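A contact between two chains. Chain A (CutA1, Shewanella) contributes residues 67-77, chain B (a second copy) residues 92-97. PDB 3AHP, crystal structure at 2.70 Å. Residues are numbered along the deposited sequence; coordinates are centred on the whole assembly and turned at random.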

# COMPACT_ATOMS: atom_id res chain seq x y z
N ASP A 67 11.84 16.08 -2.05
CA ASP A 67 12.57 15.38 -3.11
C ASP A 67 11.72 14.78 -4.25
O ASP A 67 12.28 14.17 -5.18
CB ASP A 67 13.47 14.30 -2.53
CG ASP A 67 14.30 14.78 -1.36
OD1 ASP A 67 14.87 15.90 -1.42
OD2 ASP A 67 14.44 14.00 -0.40
N TYR A 68 10.40 14.96 -4.21
CA TYR A 68 9.51 14.25 -5.13
C TYR A 68 9.82 14.47 -6.63
O TYR A 68 9.82 13.51 -7.42
CB TYR A 68 8.03 14.55 -4.85
CG TYR A 68 7.11 14.03 -5.95
CD1 TYR A 68 6.55 12.76 -5.86
CD2 TYR A 68 6.89 14.77 -7.11
CE1 TYR A 68 5.78 12.26 -6.89
CE2 TYR A 68 6.09 14.28 -8.12
CZ TYR A 68 5.54 13.02 -8.00
OH TYR A 68 4.80 12.50 -9.01
N PRO A 69 10.04 15.73 -7.04
CA PRO A 69 10.25 15.93 -8.48
C PRO A 69 11.45 15.14 -9.03
O PRO A 69 11.44 14.69 -10.19
CB PRO A 69 10.47 17.44 -8.58
CG PRO A 69 9.67 18.01 -7.41
CD PRO A 69 9.79 17.00 -6.32
N ALA A 70 12.47 14.93 -8.20
CA ALA A 70 13.68 14.29 -8.68
C ALA A 70 13.45 12.79 -8.73
O ALA A 70 13.87 12.11 -9.67
CB ALA A 70 14.87 14.62 -7.76
N ILE A 71 12.79 12.29 -7.69
CA ILE A 71 12.39 10.90 -7.63
C ILE A 71 11.49 10.57 -8.81
O ILE A 71 11.75 9.63 -9.56
CB ILE A 71 11.66 10.58 -6.32
CG1 ILE A 71 12.67 10.38 -5.19
CG2 ILE A 71 10.83 9.33 -6.47
CD1 ILE A 71 12.11 10.61 -3.81
N GLU A 72 10.51 11.42 -9.05
CA GLU A 72 9.71 11.26 -10.25
C GLU A 72 10.55 11.13 -11.53
O GLU A 72 10.51 10.10 -12.19
CB GLU A 72 8.69 12.39 -10.36
CG GLU A 72 7.62 12.09 -11.36
CD GLU A 72 6.91 13.33 -11.79
OE1 GLU A 72 7.56 14.17 -12.42
OE2 GLU A 72 5.72 13.48 -11.43
N GLN A 73 11.31 12.14 -11.89
CA GLN A 73 12.12 12.10 -13.07
C GLN A 73 13.07 10.94 -13.11
O GLN A 73 13.31 10.37 -14.13
CB GLN A 73 12.90 13.38 -13.19
CG GLN A 73 13.21 13.77 -14.57
CD GLN A 73 12.05 14.28 -15.27
OE1 GLN A 73 11.78 15.43 -15.26
NE2 GLN A 73 11.35 13.42 -15.89
N LEU A 74 13.65 10.58 -12.01
CA LEU A 74 14.63 9.55 -12.06
C LEU A 74 14.01 8.27 -12.46
O LEU A 74 14.50 7.57 -13.30
CB LEU A 74 15.26 9.39 -10.70
CG LEU A 74 16.54 8.63 -10.77
CD1 LEU A 74 17.28 9.27 -11.79
CD2 LEU A 74 17.23 8.66 -9.50
N VAL A 75 12.91 7.97 -11.82
CA VAL A 75 12.21 6.75 -12.01
C VAL A 75 11.63 6.71 -13.39
O VAL A 75 11.67 5.71 -14.02
CB VAL A 75 11.12 6.61 -10.97
CG1 VAL A 75 10.22 5.47 -11.27
CG2 VAL A 75 11.69 6.47 -9.63
N ILE A 76 11.12 7.81 -13.87
CA ILE A 76 10.42 7.83 -15.14
C ILE A 76 11.28 7.78 -16.40
O ILE A 76 10.95 7.12 -17.35
CB ILE A 76 9.57 9.07 -15.24
CG1 ILE A 76 8.13 8.77 -14.96
CG2 ILE A 76 9.59 9.53 -16.60
CD1 ILE A 76 7.88 8.15 -13.71
N THR A 77 12.34 8.54 -16.41
CA THR A 77 13.44 8.40 -17.35
C THR A 77 14.06 7.00 -17.39
O THR A 77 14.34 6.48 -18.48
CB THR A 77 14.53 9.45 -17.07
OG1 THR A 77 13.95 10.75 -17.04
CG2 THR A 77 15.61 9.39 -18.13
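Chain B, residues 92-97: IGGFGP

A helix can offer a neighbouring chain a stripe of side chains spaced three to four residues apart, and the contact between two copies of CutA1 illustrates how little backbone is needed to meet it. In chain A, residues 68-77 are helical, with i to i+4 hydrogen bonds such as A:Glu72 N to A:Tyr68 O at 2.7 Å. A:Tyr68, A:Glu72 and A:Ile76 therefore recur on one side, each with its CA-to-CB bond directed toward chain B. The opposing segment is extended through B:Gly93 and B:Gly94, then turns at B:Phe95, the N-cap position, into a helix beginning at B:Gly96. It runs broadly in the same sense as the chain A helix, its early residues beside A:Tyr68 and B:Phe95 beside the later positions.

A:Tyr68, with chi1 in the t well, reaches across to the glycine pair. Its hydroxyl is modelled too near B:Gly94 for the exact separation to carry weight, but the neighbourhood is clear. B:Gly94 has backbone angles of 160/-171, at which a CB would be jammed against the preceding carbonyl oxygen, so glycine suits this conformation irrespective of the partner.

One turn on, A:Glu72 lies closest to B:Phe95 in backbone register, with 6.9 Å between A:Glu72 CA and B:Phe95 CA. A:Glu72 OE2 comes within 3.6 Å of B:Phe95 CA, while A:Glu72 CD sits at the ring edge, 4.0 Å from B:Phe95 CD1.

A:Ile76 completes the stripe. Its CG1 lies over one face of the B:Phe95 ring, 3.9 Å from B:Phe95 CG and nearly on the ring normal, a CH-pi contact. No hydrogen bond joins the two stretches; their 236 Å² of buried surface rests on packing, with B:Phe95 contributing the largest share.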

# COMPACT_ATOMS: atom_id res chain seq x y z
N ILE B 92 -2.32 12.03 -3.71
CA ILE B 92 -2.11 13.47 -3.78
C ILE B 92 -1.06 13.88 -4.81
O ILE B 92 -0.69 15.05 -4.89
CB ILE B 92 -1.77 14.09 -2.40
CG1 ILE B 92 -0.37 13.66 -1.95
CG2 ILE B 92 -2.83 13.72 -1.37
CD1 ILE B 92 -0.15 13.72 -0.45
N GLY B 93 -0.58 12.94 -5.60
CA GLY B 93 0.49 13.24 -6.54
C GLY B 93 0.79 12.07 -7.44
O GLY B 93 0.38 10.95 -7.17
N GLY B 94 1.52 12.35 -8.52
CA GLY B 94 2.21 11.32 -9.26
C GLY B 94 2.53 11.80 -10.66
O GLY B 94 2.30 12.96 -11.00
N PHE B 95 3.01 10.89 -11.50
CA PHE B 95 3.32 11.24 -12.87
C PHE B 95 2.09 11.78 -13.58
O PHE B 95 1.17 11.03 -13.87
CB PHE B 95 3.91 10.05 -13.63
CG PHE B 95 4.56 10.44 -14.92
CD1 PHE B 95 5.31 11.61 -15.01
CD2 PHE B 95 4.39 9.67 -16.06
CE1 PHE B 95 5.88 12.00 -16.22
CE2 PHE B 95 4.98 10.04 -17.27
CZ PHE B 95 5.74 11.21 -17.34
N GLY B 96 2.09 13.08 -13.87
CA GLY B 96 1.01 13.75 -14.59
C GLY B 96 0.30 12.96 -15.67
O GLY B 96 -0.93 12.90 -15.68
N PRO B 97 1.06 12.39 -16.63
CA PRO B 97 0.45 11.65 -17.74
C PRO B 97 -0.19 10.33 -17.34
O PRO B 97 -1.07 9.82 -18.05
CB PRO B 97 1.63 11.40 -18.70
CG PRO B 97 2.61 12.45 -18.39
CD PRO B 97 2.47 12.70 -16.90